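L-ribulose 3-epimerase (Mesorhizobium loti, PDB 3VYL) catalyses the C3 epimerization of ketoses, probably interconverting L-ribulose with L-xylulose, on a manganese-binding TIM barrel. Local coordinates at residues G84-R96 with L130-L144. Numbering follows the deposited sequence.
Sequences GVEILNQTIALTR and LAKVAETAKAAGVTL
Val133 is a knob in a hole formed by Val85, Leu88, Asn89 and Ile92. Its two methyls divide the hollow. Val133 CG1 lies anti to the backbone N (chi1 -177°) and wedges between Leu88 CB and Ile92 CD1, 3.8 Å from each. CG2 turns to Leu88 CD2 and Val85 CG1. Beside the knob, Leu88 CD2 meets Leu130 CD2 at 4.0 Å, the two side chains crossing at about a right angle. Ile92 is the main bump in the other direction. Ile92 CD1 dips to Ala137 CB at 3.7 Å. Ile92 CG2 settles against Ala140 CB (3.6 Å) and Val142 CG2. These segments belong to neighbouring outer helices of the TIM barrel, 78-98 and 120-139. The axes of 84-96 and 130-139 run nearly parallel and come within 9.9 Å. A Schellman motif at Gly141 ends the second helix and turns the chain into strand 143-147, which carries the manganese ligand Glu147. Val142, on this turn, also packs its CG1 against Thr95 CG2. Toward the outside, Asn89 OD1 lies 3.5 Å from Thr136 CG2. At the far end, the aliphatic part of Arg96 lies along Ala140, with Arg96 CD 3.9 Å from Ala140 CB.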
ATOM      1  N   GLY A  84     -18.771   0.940 -38.488  1.00 47.26           N
ATOM      2  CA  GLY A  84     -18.863   0.983 -37.030  1.00 46.05           C
ATOM      3  C   GLY A  84     -20.294   0.959 -36.524  1.00 46.15           C
ATOM      4  O   GLY A  84     -20.705   0.025 -35.823  1.00 46.19           O
ATOM      5  N   VAL A  85     -21.062   1.982 -36.890  1.00 45.35           N
ATOM      6  CA  VAL A  85     -22.469   2.062 -36.492  1.00 43.73           C
ATOM      7  C   VAL A  85     -23.198   0.740 -36.757  1.00 44.49           C
ATOM      8  O   VAL A  85     -23.960   0.274 -35.909  1.00 46.12           O
ATOM      9  CB  VAL A  85     -23.195   3.248 -37.164  1.00 42.17           C
ATOM     10  CG1 VAL A  85     -24.665   3.267 -36.796  1.00 41.33           C
ATOM     11  CG2 VAL A  85     -22.548   4.565 -36.770  1.00 42.56           C
ATOM     12  N   GLU A  86     -22.952   0.122 -37.909  1.00 45.14           N
ATOM     13  CA  GLU A  86     -23.630  -1.141 -38.223  1.00 46.05           C
ATOM     14  C   GLU A  86     -23.187  -2.299 -37.324  1.00 45.27           C
ATOM     15  O   GLU A  86     -23.996  -3.182 -37.010  1.00 47.55           O
ATOM     16  CB  GLU A  86     -23.515  -1.499 -39.718  1.00 49.59           C
ATOM     17  CG  GLU A  86     -24.321  -2.732 -40.167  1.00 51.62           C
ATOM     18  CD  GLU A  86     -25.831  -2.640 -39.903  1.00 54.27           C
ATOM     19  OE1 GLU A  86     -26.386  -1.515 -39.789  1.00 52.38           O
ATOM     20  OE2 GLU A  86     -26.476  -3.714 -39.823  1.00 52.77           O
ATOM     21  N   ILE A  87     -21.918  -2.299 -36.910  1.00 43.43           N
ATOM     22  CA  ILE A  87     -21.442  -3.295 -35.941  1.00 43.21           C
ATOM     23  C   ILE A  87     -22.100  -3.044 -34.579  1.00 45.07           C
ATOM     24  O   ILE A  87     -22.531  -3.987 -33.904  1.00 43.39           O
ATOM     25  CB  ILE A  87     -19.902  -3.320 -35.812  1.00 43.05           C
ATOM     26  CG1 ILE A  87     -19.277  -3.953 -37.063  1.00 42.24           C
ATOM     27  CG2 ILE A  87     -19.476  -4.107 -34.571  1.00 42.13           C
ATOM     28  CD1 ILE A  87     -17.852  -3.525 -37.331  1.00 39.84           C
ATOM     29  N   LEU A  88     -22.184  -1.769 -34.198  1.00 45.18           N
ATOM     30  CA  LEU A  88     -22.851  -1.360 -32.964  1.00 46.00           C
ATOM     31  C   LEU A  88     -24.315  -1.808 -32.911  1.00 46.83           C
ATOM     32  O   LEU A  88     -24.739  -2.455 -31.938  1.00 44.86           O
ATOM     33  CB  LEU A  88     -22.736   0.157 -32.784  1.00 46.04           C
ATOM     34  CG  LEU A  88     -21.691   0.757 -31.834  1.00 45.39           C
ATOM     35  CD1 LEU A  88     -20.484  -0.139 -31.604  1.00 45.47           C
ATOM     36  CD2 LEU A  88     -21.260   2.120 -32.346  1.00 44.40           C
ATOM     37  N   ASN A  89     -25.067  -1.481 -33.969  1.00 48.18           N
ATOM     38  CA  ASN A  89     -26.490  -1.825 -34.074  1.00 49.30           C
ATOM     39  C   ASN A  89     -26.736  -3.329 -33.980  1.00 51.61           C
ATOM     40  O   ASN A  89     -27.707  -3.776 -33.357  1.00 53.34           O
ATOM     41  CB  ASN A  89     -27.093  -1.277 -35.368  1.00 48.43           C
ATOM     42  CG  ASN A  89     -27.317   0.225 -35.329  1.00 51.07           C
ATOM     43  OD1 ASN A  89     -27.689   0.794 -34.299  1.00 53.53           O
ATOM     44  ND2 ASN A  89     -27.109   0.877 -36.465  1.00 52.01           N
ATOM     45  N   GLN A  90     -25.841  -4.103 -34.587  1.00 51.04           N
ATOM     46  CA  GLN A  90     -25.959  -5.553 -34.570  1.00 51.75           C
ATOM     47  C   GLN A  90     -25.699  -6.100 -33.168  1.00 49.04           C
ATOM     48  O   GLN A  90     -26.440  -6.948 -32.678  1.00 51.89           O
ATOM     49  CB  GLN A  90     -25.003  -6.163 -35.593  1.00 56.04           C
ATOM     50  CG  GLN A  90     -25.463  -7.499 -36.157  1.00 61.19           C
ATOM     51  CD  GLN A  90     -24.600  -7.973 -37.318  1.00 64.59           C
ATOM     52  OE1 GLN A  90     -23.925  -7.173 -37.977  1.00 66.79           O
ATOM     53  NE2 GLN A  90     -24.617  -9.281 -37.572  1.00 64.35           N
ATOM     54  N   THR A  91     -24.659  -5.583 -32.520  1.00 47.59           N
ATOM     55  CA  THR A  91     -24.291  -5.980 -31.156  1.00 45.36           C
ATOM     56  C   THR A  91     -25.416  -5.720 -30.150  1.00 42.00           C
ATOM     57  O   THR A  91     -25.629  -6.505 -29.220  1.00 36.26           O
ATOM     58  CB  THR A  91     -23.001  -5.261 -30.696  1.00 46.15           C
ATOM     59  OG1 THR A  91     -21.997  -5.385 -31.712  1.00 48.47           O
ATOM     60  CG2 THR A  91     -22.468  -5.858 -29.386  1.00 45.19           C
ATOM     61  N   ILE A  92     -26.120  -4.606 -30.345  1.00 42.13           N
ATOM     62  CA  ILE A  92     -27.274  -4.264 -29.518  1.00 41.41           C
ATOM     63  C   ILE A  92     -28.358  -5.342 -29.644  1.00 43.72           C
ATOM     64  O   ILE A  92     -28.752  -5.956 -28.639  1.00 45.14           O
ATOM     65  CB  ILE A  92     -27.823  -2.873 -29.869  1.00 39.33           C
ATOM     66  CG1 ILE A  92     -26.811  -1.798 -29.461  1.00 37.90           C
ATOM     67  CG2 ILE A  92     -29.163  -2.647 -29.189  1.00 40.03           C
ATOM     68  CD1 ILE A  92     -27.170  -0.396 -29.898  1.00 38.35           C
ATOM     69  N   ALA A  93     -28.802  -5.593 -30.876  1.00 43.49           N
ATOM     70  CA  ALA A  93     -29.803  -6.623 -31.154  1.00 43.85           C
ATOM     71  C   ALA A  93     -29.378  -7.996 -30.628  1.00 45.34           C
ATOM     72  O   ALA A  93     -30.214  -8.767 -30.138  1.00 47.06           O
ATOM     73  CB  ALA A  93     -30.119  -6.683 -32.641  1.00 43.54           C
ATOM     74  N   LEU A  94     -28.085  -8.300 -30.711  1.00 44.77           N
ATOM     75  CA  LEU A  94     -27.579  -9.519 -30.081  1.00 45.85           C
ATOM     76  C   LEU A  94     -27.825  -9.529 -28.558  1.00 45.74           C
ATOM     77  O   LEU A  94     -28.381 -10.490 -28.027  1.00 47.29           O
ATOM     78  CB  LEU A  94     -26.097  -9.736 -30.407  1.00 45.28           C
ATOM     79  CG  LEU A  94     -25.450 -10.987 -29.801  1.00 46.20           C
ATOM     80  CD1 LEU A  94     -25.932 -12.252 -30.494  1.00 48.37           C
ATOM     81  CD2 LEU A  94     -23.935 -10.901 -29.872  1.00 48.88           C
ATOM     82  N   THR A  95     -27.423  -8.456 -27.874  1.00 46.80           N
ATOM     83  CA  THR A  95     -27.583  -8.331 -26.415  1.00 49.04           C
ATOM     84  C   THR A  95     -29.057  -8.481 -26.034  1.00 50.17           C
ATOM     85  O   THR A  95     -29.417  -9.327 -25.204  1.00 48.51           O
ATOM     86  CB  THR A  95     -27.046  -6.970 -25.899  1.00 49.84           C
ATOM     87  OG1 THR A  95     -25.677  -6.809 -26.291  1.00 49.19           O
ATOM     88  CG2 THR A  95     -27.158  -6.861 -24.376  1.00 47.23           C
ATOM     89  N   ARG A  96     -29.891  -7.654 -26.670  1.00 50.97           N
ATOM     90  CA  ARG A  96     -31.341  -7.667 -26.489  1.00 51.47           C
ATOM     91  C   ARG A  96     -31.928  -9.071 -26.621  1.00 49.93           C
ATOM     92  O   ARG A  96     -32.647  -9.522 -25.733  1.00 49.04           O
ATOM     93  CB  ARG A  96     -32.001  -6.703 -27.479  1.00 52.31           C
ATOM     94  CG  ARG A  96     -33.516  -6.608 -27.378  1.00 54.42           C
ATOM     95  CD  ARG A  96     -34.108  -6.200 -28.717  1.00 55.46           C
ATOM     96  NE  ARG A  96     -33.814  -7.208 -29.738  1.00 54.55           N
ATOM     97  CZ  ARG A  96     -33.597  -6.947 -31.023  1.00 55.02           C
ATOM     98  NH1 ARG A  96     -33.641  -5.697 -31.482  1.00 54.50           N
ATOM     99  NH2 ARG A  96     -33.327  -7.949 -31.850  1.00 54.58           N
ATOM    100  N   LEU A 130     -22.279   8.176 -31.263  1.00 41.57           N
ATOM    101  CA  LEU A 130     -22.715   7.371 -30.116  1.00 42.14           C
ATOM    102  C   LEU A 130     -23.974   7.928 -29.452  1.00 43.54           C
ATOM    103  O   LEU A 130     -24.822   7.157 -28.989  1.00 43.02           O
ATOM    104  CB  LEU A 130     -21.584   7.168 -29.103  1.00 41.86           C
ATOM    105  CG  LEU A 130     -20.590   6.047 -29.436  1.00 40.70           C
ATOM    106  CD1 LEU A 130     -19.334   6.196 -28.597  1.00 41.66           C
ATOM    107  CD2 LEU A 130     -21.194   4.658 -29.261  1.00 39.27           C
ATOM    108  N   ALA A 131     -24.106   9.257 -29.441  1.00 43.20           N
ATOM    109  CA  ALA A 131     -25.363   9.910 -29.062  1.00 44.22           C
ATOM    110  C   ALA A 131     -26.571   9.264 -29.764  1.00 45.32           C
ATOM    111  O   ALA A 131     -27.627   9.087 -29.149  1.00 47.62           O
ATOM    112  CB  ALA A 131     -25.303  11.403 -29.365  1.00 43.22           C
ATOM    113  N   LYS A 132     -26.405   8.903 -31.037  1.00 43.82           N
ATOM    114  CA  LYS A 132     -27.488   8.294 -31.811  1.00 45.12           C
ATOM    115  C   LYS A 132     -27.674   6.811 -31.511  1.00 45.42           C
ATOM    116  O   LYS A 132     -28.805   6.332 -31.361  1.00 45.94           O
ATOM    117  CB  LYS A 132     -27.268   8.496 -33.309  1.00 45.24           C
ATOM    118  CG  LYS A 132     -27.462   9.932 -33.770  1.00 46.51           C
ATOM    119  CD  LYS A 132     -27.985   9.982 -35.199  1.00 48.47           C
ATOM    120  CE  LYS A 132     -26.917   9.646 -36.231  1.00 50.63           C
ATOM    121  NZ  LYS A 132     -25.816  10.652 -36.247  1.00 56.03           N
ATOM    122  N   VAL A 133     -26.564   6.088 -31.424  1.00 44.58           N
ATOM    123  CA  VAL A 133     -26.602   4.649 -31.215  1.00 43.32           C
ATOM    124  C   VAL A 133     -27.153   4.328 -29.825  1.00 46.07           C
ATOM    125  O   VAL A 133     -27.696   3.235 -29.594  1.00 48.12           O
ATOM    126  CB  VAL A 133     -25.206   4.036 -31.422  1.00 44.40           C
ATOM    127  CG1 VAL A 133     -25.247   2.522 -31.290  1.00 43.90           C
ATOM    128  CG2 VAL A 133     -24.655   4.435 -32.784  1.00 43.41           C
ATOM    129  N   ALA A 134     -27.026   5.293 -28.912  1.00 46.08           N
ATOM    130  CA  ALA A 134     -27.585   5.184 -27.561  1.00 45.79           C
ATOM    131  C   ALA A 134     -29.111   5.157 -27.570  1.00 46.02           C
ATOM    132  O   ALA A 134     -29.732   4.429 -26.784  1.00 45.15           O
ATOM    133  CB  ALA A 134     -27.078   6.319 -26.685  1.00 46.65           C
ATOM    134  N   GLU A 135     -29.711   5.947 -28.460  1.00 46.36           N
ATOM    135  CA  GLU A 135     -31.165   5.910 -28.646  1.00 46.92           C
ATOM    136  C   GLU A 135     -31.625   4.535 -29.116  1.00 45.70           C
ATOM    137  O   GLU A 135     -32.595   3.986 -28.576  1.00 44.95           O
ATOM    138  CB  GLU A 135     -31.652   7.008 -29.601  1.00 47.85           C
ATOM    139  CG  GLU A 135     -31.418   8.440 -29.121  1.00 49.70           C
ATOM    140  CD  GLU A 135     -31.797   8.660 -27.658  1.00 55.02           C
ATOM    141  OE1 GLU A 135     -32.904   8.232 -27.234  1.00 56.57           O
ATOM    142  OE2 GLU A 135     -30.981   9.270 -26.928  1.00 55.03           O
ATOM    143  N   THR A 136     -30.914   3.973 -30.100  1.00 43.79           N
ATOM    144  CA  THR A 136     -31.199   2.623 -30.588  1.00 42.37           C
ATOM    145  C   THR A 136     -31.111   1.650 -29.426  1.00 45.08           C
ATOM    146  O   THR A 136     -31.969   0.774 -29.267  1.00 48.55           O
ATOM    147  CB  THR A 136     -30.200   2.175 -31.672  1.00 40.92           C
ATOM    148  OG1 THR A 136     -30.336   3.001 -32.833  1.00 38.21           O
ATOM    149  CG2 THR A 136     -30.429   0.715 -32.059  1.00 38.67           C
ATOM    150  N   ALA A 137     -30.073   1.821 -28.611  1.00 45.09           N
ATOM    151  CA  ALA A 137     -29.838   0.953 -27.466  1.00 44.69           C
ATOM    152  C   ALA A 137     -30.963   1.068 -26.428  1.00 43.61           C
ATOM    153  O   ALA A 137     -31.450   0.049 -25.910  1.00 42.02           O
ATOM    154  CB  ALA A 137     -28.477   1.258 -26.847  1.00 44.52           C
ATOM    155  N   LYS A 138     -31.382   2.300 -26.141  1.00 42.47           N
ATOM    156  CA  LYS A 138     -32.472   2.530 -25.186  1.00 45.28           C
ATOM    157  C   LYS A 138     -33.721   1.754 -25.606  1.00 42.95           C
ATOM    158  O   LYS A 138     -34.241   0.938 -24.837  1.00 37.90           O
ATOM    159  CB  LYS A 138     -32.788   4.027 -25.045  1.00 48.64           C
ATOM    160  CG  LYS A 138     -33.547   4.374 -23.772  1.00 49.61           C
ATOM    161  CD  LYS A 138     -34.126   5.780 -23.795  1.00 52.10           C
ATOM    162  CE  LYS A 138     -33.077   6.835 -23.469  1.00 56.94           C
ATOM    163  NZ  LYS A 138     -33.684   8.101 -22.970  1.00 57.29           N
ATOM    164  N   ALA A 139     -34.166   2.005 -26.842  1.00 41.71           N
ATOM    165  CA  ALA A 139     -35.305   1.305 -27.440  1.00 41.09           C
ATOM    166  C   ALA A 139     -35.197  -0.208 -27.290  1.00 42.73           C
ATOM    167  O   ALA A 139     -36.206  -0.883 -27.055  1.00 44.85           O
ATOM    168  CB  ALA A 139     -35.473   1.692 -28.899  1.00 37.33           C
ATOM    169  N   ALA A 140     -33.982  -0.742 -27.394  1.00 42.01           N
ATOM    170  CA  ALA A 140     -33.787  -2.183 -27.243  1.00 41.91           C
ATOM    171  C   ALA A 140     -33.697  -2.643 -25.783  1.00 41.65           C
ATOM    172  O   ALA A 140     -33.566  -3.837 -25.507  1.00 41.01           O
ATOM    173  CB  ALA A 140     -32.576  -2.640 -28.040  1.00 43.81           C
ATOM    174  N   GLY A 141     -33.789  -1.695 -24.852  1.00 44.31           N
ATOM    175  CA  GLY A 141     -33.718  -1.991 -23.413  1.00 42.77           C
ATOM    176  C   GLY A 141     -32.309  -2.312 -22.938  1.00 42.45           C
ATOM    177  O   GLY A 141     -32.113  -3.232 -22.136  1.00 41.80           O
ATOM    178  N   VAL A 142     -31.328  -1.567 -23.457  1.00 41.59           N
ATOM    179  CA  VAL A 142     -29.912  -1.790 -23.138  1.00 41.00           C
ATOM    180  C   VAL A 142     -29.116  -0.496 -22.990  1.00 40.46           C
ATOM    181  O   VAL A 142     -29.349   0.488 -23.688  1.00 39.32           O
ATOM    182  CB  VAL A 142     -29.181  -2.730 -24.146  1.00 41.10           C
ATOM    183  CG1 VAL A 142     -29.846  -4.103 -24.223  1.00 41.27           C
ATOM    184  CG2 VAL A 142     -29.041  -2.090 -25.518  1.00 39.67           C
ATOM    185  N   THR A 143     -28.160  -0.519 -22.072  1.00 41.02           N
ATOM    186  CA  THR A 143     -27.286   0.633 -21.830  1.00 39.92           C
ATOM    187  C   THR A 143     -26.001   0.518 -22.651  1.00 36.92           C
ATOM    188  O   THR A 143     -25.573  -0.588 -22.981  1.00 37.33           O
ATOM    189  CB  THR A 143     -26.922   0.695 -20.343  1.00 41.17           C
ATOM    190  OG1 THR A 143     -26.424  -0.590 -19.931  1.00 41.88           O
ATOM    191  CG2 THR A 143     -28.157   1.034 -19.516  1.00 40.20           C
ATOM    192  N   LEU A 144     -25.407   1.650 -23.011  1.00 34.48           N
ATOM    193  CA  LEU A 144     -24.064   1.646 -23.601  1.00 33.67           C
ATOM    194  C   LEU A 144     -23.018   2.045 -22.546  1.00 34.48           C
ATOM    195  O   LEU A 144     -23.071   3.143 -21.975  1.00 33.99           O
ATOM    196  CB  LEU A 144     -23.960   2.587 -24.811  1.00 31.70           C
ATOM    197  CG  LEU A 144     -24.720   2.439 -26.143  1.00 30.24           C
ATOM    198  CD1 LEU A 144     -24.238   3.504 -27.123  1.00 28.23           C
ATOM    199  CD2 LEU A 144     -24.631   1.053 -26.773  1.00 28.80           C
TER